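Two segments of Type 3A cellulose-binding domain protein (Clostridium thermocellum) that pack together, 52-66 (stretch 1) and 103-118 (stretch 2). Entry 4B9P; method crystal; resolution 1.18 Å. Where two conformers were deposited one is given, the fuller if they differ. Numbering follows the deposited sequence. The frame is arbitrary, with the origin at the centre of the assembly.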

ATOM      1  N   GLN A  52      14.762  -7.105   9.361  1.00 15.53           N
ATOM      2  CA  GLN A  52      15.054  -6.768  10.764  1.00 16.15           C
ATOM      3  C   GLN A  52      14.664  -5.337  11.136  1.00 15.34           C
ATOM      4  O   GLN A  52      15.088  -4.830  12.164  1.00 16.94           O
ATOM      5  N   VAL A  53      13.836  -4.691  10.319  1.00 15.57           N
ATOM      6  CA  VAL A  53      13.476  -3.320  10.585  1.00 15.84           C
ATOM      7  C   VAL A  53      12.511  -3.236  11.755  1.00 16.16           C
ATOM      8  O   VAL A  53      11.615  -4.075  11.888  1.00 18.50           O
ATOM      9  N   ILE A  54      12.718  -2.245  12.625  1.00 15.98           N
ATOM     10  CA  ILE A  54      11.875  -2.023  13.805  1.00 15.34           C
ATOM     11  C   ILE A  54      11.289  -0.601  13.772  1.00 16.39           C
ATOM     12  O   ILE A  54      11.667   0.212  12.916  1.00 16.53           O
ATOM     13  N   ASN A  55      10.404  -0.285  14.723  1.00 17.01           N
ATOM     14  CA  ASN A  55       9.721   1.022  14.791  1.00 16.10           C
ATOM     15  C   ASN A  55       8.962   1.324  13.505  1.00 16.60           C
ATOM     16  O   ASN A  55       8.884   2.491  13.093  1.00 17.02           O
ATOM     17  N   GLU A  56       8.410   0.307  12.859  1.00 16.48           N
ATOM     18  CA  GLU A  56       7.810   0.558  11.544  1.00 16.96           C
ATOM     19  C   GLU A  56       6.538   1.389  11.682  1.00 16.41           C
ATOM     20  O   GLU A  56       5.644   1.020  12.427  1.00 19.02           O
ATOM     21  N   ILE A  57       6.449   2.481  10.918  1.00 17.06           N
ATOM     22  CA  ILE A  57       5.271   3.336  10.897  1.00 18.05           C
ATOM     23  C   ILE A  57       4.878   3.576   9.451  1.00 17.34           C
ATOM     24  O   ILE A  57       5.687   3.420   8.518  1.00 18.69           O
ATOM     25  N   TYR A  58       3.635   3.978   9.274  1.00 18.83           N
ATOM     26  CA  TYR A  58       3.088   4.353   7.994  1.00 18.57           C
ATOM     27  C   TYR A  58       2.827   5.857   7.995  1.00 18.95           C
ATOM     28  O   TYR A  58       2.279   6.399   8.972  1.00 20.30           O
ATOM     29  N   THR A  59       3.142   6.525   6.887  1.00 18.62           N
ATOM     30  CA  THR A  59       2.652   7.858   6.703  1.00 19.60           C
ATOM     31  C   THR A  59       2.149   8.043   5.265  1.00 20.05           C
ATOM     32  O   THR A  59       2.716   7.495   4.316  1.00 19.62           O
ATOM     33  N   CYS A  60       1.072   8.824   5.105  1.00 19.81           N
ATOM     34  CA  CYS A  60       0.606   9.231   3.789  1.00 19.96           C
ATOM     35  C   CYS A  60       1.097  10.645   3.535  1.00 21.19           C
ATOM     36  O   CYS A  60       0.684  11.576   4.212  1.00 23.87           O
ATOM     37  N   ASP A  61       2.018  10.765   2.583  1.00 21.32           N
ATOM     38  CA  ASP A  61       2.577  12.044   2.236  1.00 23.92           C
ATOM     39  C   ASP A  61       1.591  12.897   1.446  1.00 23.81           C
ATOM     40  O   ASP A  61       1.625  14.126   1.556  1.00 26.73           O
ATOM     41  N   TRP A  62       0.726  12.266   0.658  1.00 21.62           N
ATOM     42  CA  TRP A  62      -0.190  13.005  -0.186  1.00 20.84           C
ATOM     43  C   TRP A  62      -1.237  12.078  -0.741  1.00 19.51           C
ATOM     44  O   TRP A  62      -0.961  10.906  -1.017  1.00 19.66           O
ATOM     45  N   SER A  63      -2.448  12.595  -0.917  1.00 18.90           N
ATOM     46  CA  SER A  63      -3.470  11.901  -1.713  1.00 18.66           C
ATOM     47  C   SER A  63      -4.249  12.964  -2.432  1.00 18.70           C
ATOM     48  O   SER A  63      -4.347  14.096  -1.936  1.00 18.71           O
ATOM     49  N   ASN A  64      -4.841  12.630  -3.582  1.00 18.57           N
ATOM     50  CA  ASN A  64      -5.723  13.573  -4.260  1.00 19.75           C
ATOM     51  C   ASN A  64      -6.993  13.857  -3.462  1.00 20.53           C
ATOM     52  O   ASN A  64      -7.650  14.869  -3.738  1.00 23.30           O
ATOM     53  N   ILE A  65      -7.323  13.040  -2.446  1.00 19.25           N
ATOM     54  CA  ILE A  65      -8.458  13.355  -1.554  1.00 19.40           C
ATOM     55  C   ILE A  65      -8.010  13.930  -0.219  1.00 19.89           C
ATOM     56  O   ILE A  65      -8.835  14.195   0.652  1.00 21.16           O
ATOM     57  N   THR A  66      -6.705  14.190  -0.139  1.00 20.32           N
ATOM     58  CA  THR A  66      -5.957  14.668   1.045  1.00 20.79           C
ATOM     59  C   THR A  66      -5.688  13.564   2.053  1.00 19.58           C
ATOM     60  O   THR A  66      -6.504  12.665   2.271  1.00 20.06           O
ATOM     61  N   GLU A 103     -13.942   7.568 -11.214  1.00 20.61           N
ATOM     62  CA  GLU A 103     -13.098   8.343 -10.322  1.00 20.90           C
ATOM     63  C   GLU A 103     -11.984   7.481  -9.784  1.00 19.59           C
ATOM     64  O   GLU A 103     -12.044   6.257  -9.842  1.00 19.79           O
ATOM     65  N   TYR A 104     -10.971   8.141  -9.232  1.00 20.01           N
ATOM     66  CA  TYR A 104      -9.851   7.421  -8.657  1.00 18.58           C
ATOM     67  C   TYR A 104      -9.330   8.084  -7.411  1.00 18.39           C
ATOM     68  O   TYR A 104      -9.534   9.294  -7.198  1.00 20.62           O
ATOM     69  N   VAL A 105      -8.638   7.295  -6.600  0.62 18.81           N
ATOM     70  CA  VAL A 105      -7.851   7.840  -5.500  0.62 19.55           C
ATOM     71  C   VAL A 105      -6.396   7.480  -5.731  0.62 18.12           C
ATOM     72  O   VAL A 105      -6.073   6.335  -6.083  0.62 17.66           O
ATOM     73  N   GLU A 106      -5.530   8.464  -5.533  1.00 18.59           N
ATOM     74  CA  GLU A 106      -4.087   8.264  -5.615  1.00 18.37           C
ATOM     75  C   GLU A 106      -3.507   8.493  -4.217  1.00 18.31           C
ATOM     76  O   GLU A 106      -3.859   9.468  -3.554  1.00 18.36           O
ATOM     77  N   ILE A 107      -2.623   7.587  -3.793  1.00 18.08           N
ATOM     78  CA  ILE A 107      -2.062   7.615  -2.448  1.00 17.98           C
ATOM     79  C   ILE A 107      -0.566   7.461  -2.552  1.00 17.85           C
ATOM     80  O   ILE A 107      -0.083   6.458  -3.098  1.00 19.08           O
ATOM     81  N   ILE A 108       0.166   8.426  -1.994  1.00 18.07           N
ATOM     82  CA  ILE A 108       1.625   8.392  -1.933  1.00 18.67           C
ATOM     83  C   ILE A 108       1.986   8.099  -0.480  1.00 18.47           C
ATOM     84  O   ILE A 108       1.616   8.885   0.390  1.00 19.96           O
ATOM     85  N   SER A 109       2.703   6.996  -0.232  1.00 18.45           N
ATOM     86  CA  SER A 109       3.001   6.547   1.117  1.00 18.36           C
ATOM     87  C   SER A 109       4.470   6.352   1.340  1.00 17.34           C
ATOM     88  O   SER A 109       5.235   6.125   0.404  1.00 19.14           O
ATOM     89  N   ARG A 110       4.841   6.405   2.612  1.00 18.10           N
ATOM     90  CA  ARG A 110       6.186   6.028   3.058  1.00 18.87           C
ATOM     91  C   ARG A 110       6.041   5.143   4.271  1.00 17.39           C
ATOM     92  O   ARG A 110       5.282   5.468   5.172  1.00 18.86           O
ATOM     93  N   ILE A 111       6.838   4.082   4.338  1.00 16.79           N
ATOM     94  CA  ILE A 111       6.783   3.142   5.454  1.00 16.86           C
ATOM     95  C   ILE A 111       8.221   2.801   5.857  1.00 16.28           C
ATOM     96  O   ILE A 111       9.072   2.509   5.023  1.00 16.94           O
ATOM     97  N   GLY A 112       8.474   2.825   7.159  1.00 16.80           N
ATOM     98  CA  GLY A 112       9.785   2.433   7.648  1.00 17.52           C
ATOM     99  C   GLY A 112       9.951   2.756   9.105  1.00 16.52           C
ATOM    100  O   GLY A 112       9.017   3.202   9.798  1.00 17.44           O
ATOM    101  N   ASN A 113      11.172   2.524   9.597  1.00 16.13           N
ATOM    102  CA  ASN A 113      11.526   2.840  10.978  1.00 16.06           C
ATOM    103  C   ASN A 113      11.254   4.335  11.206  1.00 16.60           C
ATOM    104  O   ASN A 113      11.707   5.174  10.412  1.00 17.30           O
ATOM    105  N   SER A 114      10.502   4.668  12.265  1.00 16.91           N
ATOM    106  CA  SER A 114      10.148   6.056  12.543  1.00 18.01           C
ATOM    107  C   SER A 114      11.366   6.988  12.535  1.00 17.88           C
ATOM    108  O   SER A 114      11.241   8.154  12.185  1.00 21.74           O
ATOM    109  N   TYR A 115      12.516   6.502  12.974  1.00 17.40           N
ATOM    110  CA  TYR A 115      13.731   7.322  13.030  1.00 18.51           C
ATOM    111  C   TYR A 115      14.332   7.550  11.647  1.00 19.80           C
ATOM    112  O   TYR A 115      15.056   8.512  11.436  1.00 26.63           O
ATOM    113  N   ALA A 116      14.075   6.667  10.702  1.00 19.11           N
ATOM    114  CA  ALA A 116      14.526   6.849   9.335  1.00 20.07           C
ATOM    115  C   ALA A 116      13.639   7.782   8.555  1.00 24.17           C
ATOM    116  O   ALA A 116      14.107   8.470   7.666  1.00 28.67           O
ATOM    117  N   LEU A 117      12.367   7.844   8.913  1.00 21.16           N
ATOM    118  CA  LEU A 117      11.429   8.606   8.106  1.00 25.20           C
ATOM    119  C   LEU A 117      11.532  10.104   8.401  1.00 30.31           C
ATOM    120  O   LEU A 117      11.005  10.935   7.674  1.00 32.73           O
ATOM    121  N   SER A 118      12.237  10.434   9.475  1.00 33.66           N
ATOM    122  CA  SER A 118      12.453  11.818   9.828  1.00 37.39           C
ATOM    123  C   SER A 118      13.623  12.478   9.077  1.00 37.68           C
ATOM    124  O   SER A 118      13.840  13.687   9.210  1.00 38.97           O
TER

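This is an edge-to-edge antiparallel strand pairing that runs from Glu56 opposite Asn113 to Ser63 opposite Ile107, in which the backbone sets the register, side chains sort by face, and polar side chains add bonds at both ends of the ladder.

One face carries Tyr58, Cys60, Ser63, Ile107, Ser109 and Ile111. Tyr58, chi1 t, lays its ring along the partner strand: CD1 meets Ile111 CG1 at 3.8 Å, and OH hydrogen-bonds Ser109 OG at 2.8 Å, meeting it at the ring edge. Ser109 is m, as are Ile107 and Ile111, though Ile111 has chi2 off-well at 97°. Cys60, also t, rests SG 4.0 Å from Ile107 CG2.

The other face holds Ile57, Thr59, Trp62, Ile108 and Arg110. Trp62 (t) brings CE3 to 3.8 Å from Ile108 CD1, while its ring edge approaches Glu106, with CZ3 3.7 Å from CD. Thr59 (t) sets CG2 3.8 Å from Arg110 NH2. Ile57, in p, extends CG1 to 4.1 Å from Leu117 CD2.

Between Cys60 and Trp62 the register slips by one, a beta bulge; Asp61 (m), the residue in between, points toward the partner. There it forms a salt bridge with Arg110 (m), OD2 to NE at 2.7 Å; NE also donates to OD1 at 3.2 Å. Arg110 NH1 bonds Leu117 O at 3.1 Å, so one arginine ties the bulge to the helical turn.

At one end Asn64 (p) imitates a backbone amide: OD1 accepts from Glu106 N at 2.8 Å and ND2 donates to Tyr104 O at 3.0 Å. Ser63 (t) OG donates to Glu106 O at 2.8 Å. At the other, Asn113 (t) OD1 accepts from Asn55 (m) ND2 at 3.1 Å and caps Tyr115 N at 3.0 Å. Gly112 leaves room at the corner: an ideal CB would lie 2.8 Å from Leu117 CD1.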

ATOM      1  CB  GLN A  52      16.535  -7.037  11.048  1.00 16.23           C
ATOM      2  CG  GLN A  52      16.866  -8.529  10.956  1.00 17.90           C
ATOM      3  CD  GLN A  52      18.302  -8.784  11.271  1.00 20.25           C
ATOM      4  OE1 GLN A  52      19.203  -8.552  10.425  1.00 22.26           O
ATOM      5  NE2 GLN A  52      18.559  -9.209  12.492  1.00 20.60           N
ATOM      6  CB  VAL A  53      12.862  -2.693   9.290  1.00 15.95           C
ATOM      7  CG1 VAL A  53      12.392  -1.270   9.568  1.00 17.63           C
ATOM      8  CG2 VAL A  53      13.933  -2.705   8.184  1.00 17.11           C
ATOM      9  CB  ILE A  54      12.682  -2.282  15.102  1.00 16.52           C
ATOM     10  CG1 ILE A  54      13.863  -1.301  15.226  1.00 17.60           C
ATOM     11  CG2 ILE A  54      13.077  -3.754  15.180  1.00 18.34           C
ATOM     12  CD1 ILE A  54      14.546  -1.339  16.603  1.00 20.80           C
ATOM     13  CB  ASN A  55      10.682   2.187  15.049  1.00 16.81           C
ATOM     14  CG  ASN A  55      11.611   1.976  16.207  1.00 16.11           C
ATOM     15  OD1 ASN A  55      11.230   1.463  17.266  1.00 18.61           O
ATOM     16  ND2 ASN A  55      12.845   2.444  16.053  1.00 16.59           N
ATOM     17  CB  GLU A  56       7.483  -0.745  10.875  1.00 17.74           C
ATOM     18  CG  GLU A  56       8.670  -1.605  10.532  1.00 19.60           C
ATOM     19  CD  GLU A  56       8.173  -2.820   9.777  1.00 20.49           C
ATOM     20  OE1 GLU A  56       7.763  -3.811  10.445  1.00 22.03           O
ATOM     21  OE2 GLU A  56       8.058  -2.779   8.524  1.00 20.28           O
ATOM     22  CB  ILE A  57       5.528   4.687  11.631  1.00 20.57           C
ATOM     23  CG1 ILE A  57       6.604   5.502  10.911  1.00 23.44           C
ATOM     24  CG2 ILE A  57       5.838   4.448  13.124  1.00 23.07           C
ATOM     25  CD1 ILE A  57       6.631   6.962  11.353  1.00 26.18           C
ATOM     26  CB  TYR A  58       1.708   3.646   7.804  1.00 19.16           C
ATOM     27  CG  TYR A  58       0.975   4.164   6.590  1.00 19.18           C
ATOM     28  CD1 TYR A  58       1.235   3.632   5.345  1.00 17.72           C
ATOM     29  CD2 TYR A  58       0.101   5.258   6.687  1.00 19.41           C
ATOM     30  CE1 TYR A  58       0.605   4.126   4.192  1.00 18.43           C
ATOM     31  CE2 TYR A  58      -0.531   5.756   5.570  1.00 18.97           C
ATOM     32  CZ  TYR A  58      -0.244   5.219   4.328  1.00 18.01           C
ATOM     33  OH  TYR A  58      -0.817   5.756   3.209  1.00 18.94           O
ATOM     34  CB  THR A  59       3.678   8.921   7.094  1.00 24.17           C
ATOM     35  OG1 THR A  59       3.063  10.223   7.109  1.00 29.14           O
ATOM     36  CG2 THR A  59       4.844   8.899   6.168  1.00 25.97           C
ATOM     37  CB  CYS A  60      -0.925   9.174   3.719  1.00 20.62           C
ATOM     38  SG  CYS A  60      -1.572   9.817   2.178  1.00 21.32           S
ATOM     39  CB  ASP A  61       3.869  11.866   1.441  1.00 27.60           C
ATOM     40  CG  ASP A  61       5.057  11.548   2.322  0.53 29.57           C
ATOM     41  OD1 ASP A  61       4.999  11.754   3.561  0.42 30.45           O
ATOM     42  OD2 ASP A  61       6.059  11.100   1.756  0.39 29.16           O
ATOM     43  CB  TRP A  62       0.562  13.616  -1.374  1.00 23.22           C
ATOM     44  CG  TRP A  62      -0.305  14.418  -2.314  1.00 22.96           C
ATOM     45  CD1 TRP A  62      -0.613  15.736  -2.188  1.00 25.42           C
ATOM     46  CD2 TRP A  62      -0.949  13.970  -3.503  1.00 23.24           C
ATOM     47  NE1 TRP A  62      -1.409  16.136  -3.218  1.00 25.86           N
ATOM     48  CE2 TRP A  62      -1.644  15.081  -4.044  1.00 25.60           C
ATOM     49  CE3 TRP A  62      -1.026  12.738  -4.155  1.00 24.88           C
ATOM     50  CZ2 TRP A  62      -2.390  15.013  -5.214  1.00 27.45           C
ATOM     51  CZ3 TRP A  62      -1.795  12.671  -5.343  1.00 24.74           C
ATOM     52  CH2 TRP A  62      -2.463  13.802  -5.842  1.00 27.29           C
ATOM     53  CB  SER A  63      -4.390  11.131  -0.792  1.00 18.44           C
ATOM     54  OG  SER A  63      -5.448  10.561  -1.522  1.00 19.53           O
ATOM     55  CB  ASN A  64      -6.055  13.095  -5.687  1.00 20.09           C
ATOM     56  CG  ASN A  64      -6.873  11.815  -5.722  1.00 20.37           C
ATOM     57  OD1 ASN A  64      -6.677  10.925  -4.914  1.00 19.67           O
ATOM     58  ND2 ASN A  64      -7.795  11.728  -6.652  1.00 24.89           N
ATOM     59  CB  ILE A  65      -9.419  12.168  -1.364  1.00 21.54           C
ATOM     60  CG1 ILE A  65      -8.777  11.013  -0.591  1.00 20.39           C
ATOM     61  CG2 ILE A  65      -9.932  11.709  -2.727  1.00 22.55           C
ATOM     62  CD1 ILE A  65      -9.763   9.895  -0.229  1.00 22.17           C
ATOM     63  CB  THR A  66      -6.500  15.952   1.720  1.00 20.90           C
ATOM     64  OG1 THR A  66      -7.652  15.655   2.543  1.00 22.07           O
ATOM     65  CG2 THR A  66      -6.796  17.056   0.679  1.00 23.57           C
ATOM     66  CB  GLU A 103     -13.919   8.937  -9.171  1.00 22.65           C
ATOM     67  CG  GLU A 103     -14.972   9.910  -9.662  1.00 27.70           C
ATOM     68  CD  GLU A 103     -15.657  10.648  -8.532  1.00 35.71           C
ATOM     69  OE1 GLU A 103     -15.818  10.045  -7.419  1.00 38.65           O
ATOM     70  OE2 GLU A 103     -16.043  11.819  -8.777  1.00 40.46           O
ATOM     71  CB  TYR A 104      -8.716   7.253  -9.694  1.00 21.31           C
ATOM     72  CG  TYR A 104      -7.974   8.528  -9.939  1.00 25.27           C
ATOM     73  CD1 TYR A 104      -6.867   8.879  -9.176  1.00 24.54           C
ATOM     74  CD2 TYR A 104      -8.380   9.393 -10.937  1.00 30.47           C
ATOM     75  CE1 TYR A 104      -6.195  10.056  -9.386  1.00 29.61           C
ATOM     76  CE2 TYR A 104      -7.707  10.568 -11.172  1.00 33.91           C
ATOM     77  CZ  TYR A 104      -6.615  10.896 -10.396  1.00 34.20           C
ATOM     78  OH  TYR A 104      -5.952  12.069 -10.649  1.00 38.70           O
ATOM     79  CB  VAL A 105      -8.297   7.309  -4.104  0.62 19.90           C
ATOM     80  CG1 VAL A 105      -7.384   7.904  -2.993  0.62 22.01           C
ATOM     81  CG2 VAL A 105      -9.739   7.668  -3.867  0.62 20.35           C
ATOM     82  CB  GLU A 106      -3.485   9.246  -6.620  1.00 21.85           C
ATOM     83  CG  GLU A 106      -1.988   9.051  -6.825  1.00 26.09           C
ATOM     84  CD  GLU A 106      -1.398  10.000  -7.869  1.00 29.94           C
ATOM     85  OE1 GLU A 106      -2.190  10.673  -8.584  1.00 35.70           O
ATOM     86  OE2 GLU A 106      -0.151  10.072  -7.969  1.00 31.64           O
ATOM     87  CB  ILE A 107      -2.639   6.494  -1.563  1.00 18.17           C
ATOM     88  CG1 ILE A 107      -4.165   6.569  -1.591  1.00 21.19           C
ATOM     89  CG2 ILE A 107      -2.107   6.622  -0.127  1.00 19.42           C
ATOM     90  CD1 ILE A 107      -4.832   5.487  -0.887  1.00 26.18           C
ATOM     91  CB  ILE A 108       2.195   9.757  -2.384  1.00 21.32           C
ATOM     92  CG1 ILE A 108       1.878  10.017  -3.864  1.00 23.43           C
ATOM     93  CG2 ILE A 108       3.701   9.810  -2.135  1.00 24.36           C
ATOM     94  CD1 ILE A 108       2.456  11.268  -4.406  1.00 28.55           C
ATOM     95  CB  SER A 109       2.343   5.197   1.373  1.00 19.50           C
ATOM     96  OG  SER A 109       0.942   5.242   1.144  1.00 20.27           O
ATOM     97  CB  ARG A 110       7.030   7.273   3.405  1.00 22.65           C
ATOM     98  CG  ARG A 110       7.272   8.187   2.224  1.00 27.51           C
ATOM     99  CD  ARG A 110       8.291   9.243   2.570  1.00 34.50           C
ATOM    100  NE  ARG A 110       7.730  10.105   3.565  1.00 34.51           N
ATOM    101  CZ  ARG A 110       8.344  10.564   4.651  1.00 37.11           C
ATOM    102  NH1 ARG A 110       9.609  10.247   4.956  1.00 38.42           N
ATOM    103  NH2 ARG A 110       7.652  11.362   5.436  1.00 36.22           N
ATOM    104  CB  ILE A 111       6.057   1.800   5.062  1.00 18.09           C
ATOM    105  CG1 ILE A 111       4.602   2.101   4.629  1.00 17.85           C
ATOM    106  CG2 ILE A 111       6.076   0.770   6.187  1.00 19.05           C
ATOM    107  CD1 ILE A 111       4.435   2.195   3.143  1.00 20.07           C
ATOM    108  CB  ASN A 113      13.028   2.508  11.118  1.00 17.05           C
ATOM    109  CG  ASN A 113      13.586   2.687  12.515  1.00 15.43           C
ATOM    110  OD1 ASN A 113      13.257   3.624  13.215  1.00 17.87           O
ATOM    111  ND2 ASN A 113      14.497   1.811  12.889  1.00 17.47           N
ATOM    112  CB  SER A 114       9.377   6.115  13.869  1.00 19.44           C
ATOM    113  OG  SER A 114      10.199   5.661  14.953  1.00 20.09           O
ATOM    114  CB  TYR A 115      14.772   6.701  13.968  1.00 18.41           C
ATOM    115  CG  TYR A 115      14.417   6.806  15.428  1.00 17.72           C
ATOM    116  CD1 TYR A 115      13.512   5.902  16.015  1.00 18.08           C
ATOM    117  CD2 TYR A 115      14.979   7.807  16.216  1.00 17.64           C
ATOM    118  CE1 TYR A 115      13.198   5.990  17.350  1.00 17.28           C
ATOM    119  CE2 TYR A 115      14.650   7.886  17.546  1.00 17.37           C
ATOM    120  CZ  TYR A 115      13.771   6.979  18.118  1.00 17.21           C
ATOM    121  OH  TYR A 115      13.463   7.078  19.447  1.00 17.58           O
ATOM    122  CB  ALA A 116      14.606   5.508   8.638  1.00 22.59           C
ATOM    123  CB  LEU A 117      10.016   8.076   8.278  1.00 23.82           C
ATOM    124  CG  LEU A 117       9.668   7.022   7.204  1.00 28.07           C
ATOM    125  CD1 LEU A 117      10.624   5.830   7.175  1.00 30.05           C
ATOM    126  CD2 LEU A 117       8.220   6.579   7.348  1.00 29.75           C
ATOM    127  CB  SER A 118      12.608  11.933  11.344  1.00 38.88           C
ATOM    128  OG  SER A 118      13.734  11.232  11.827  1.00 44.76           O
TER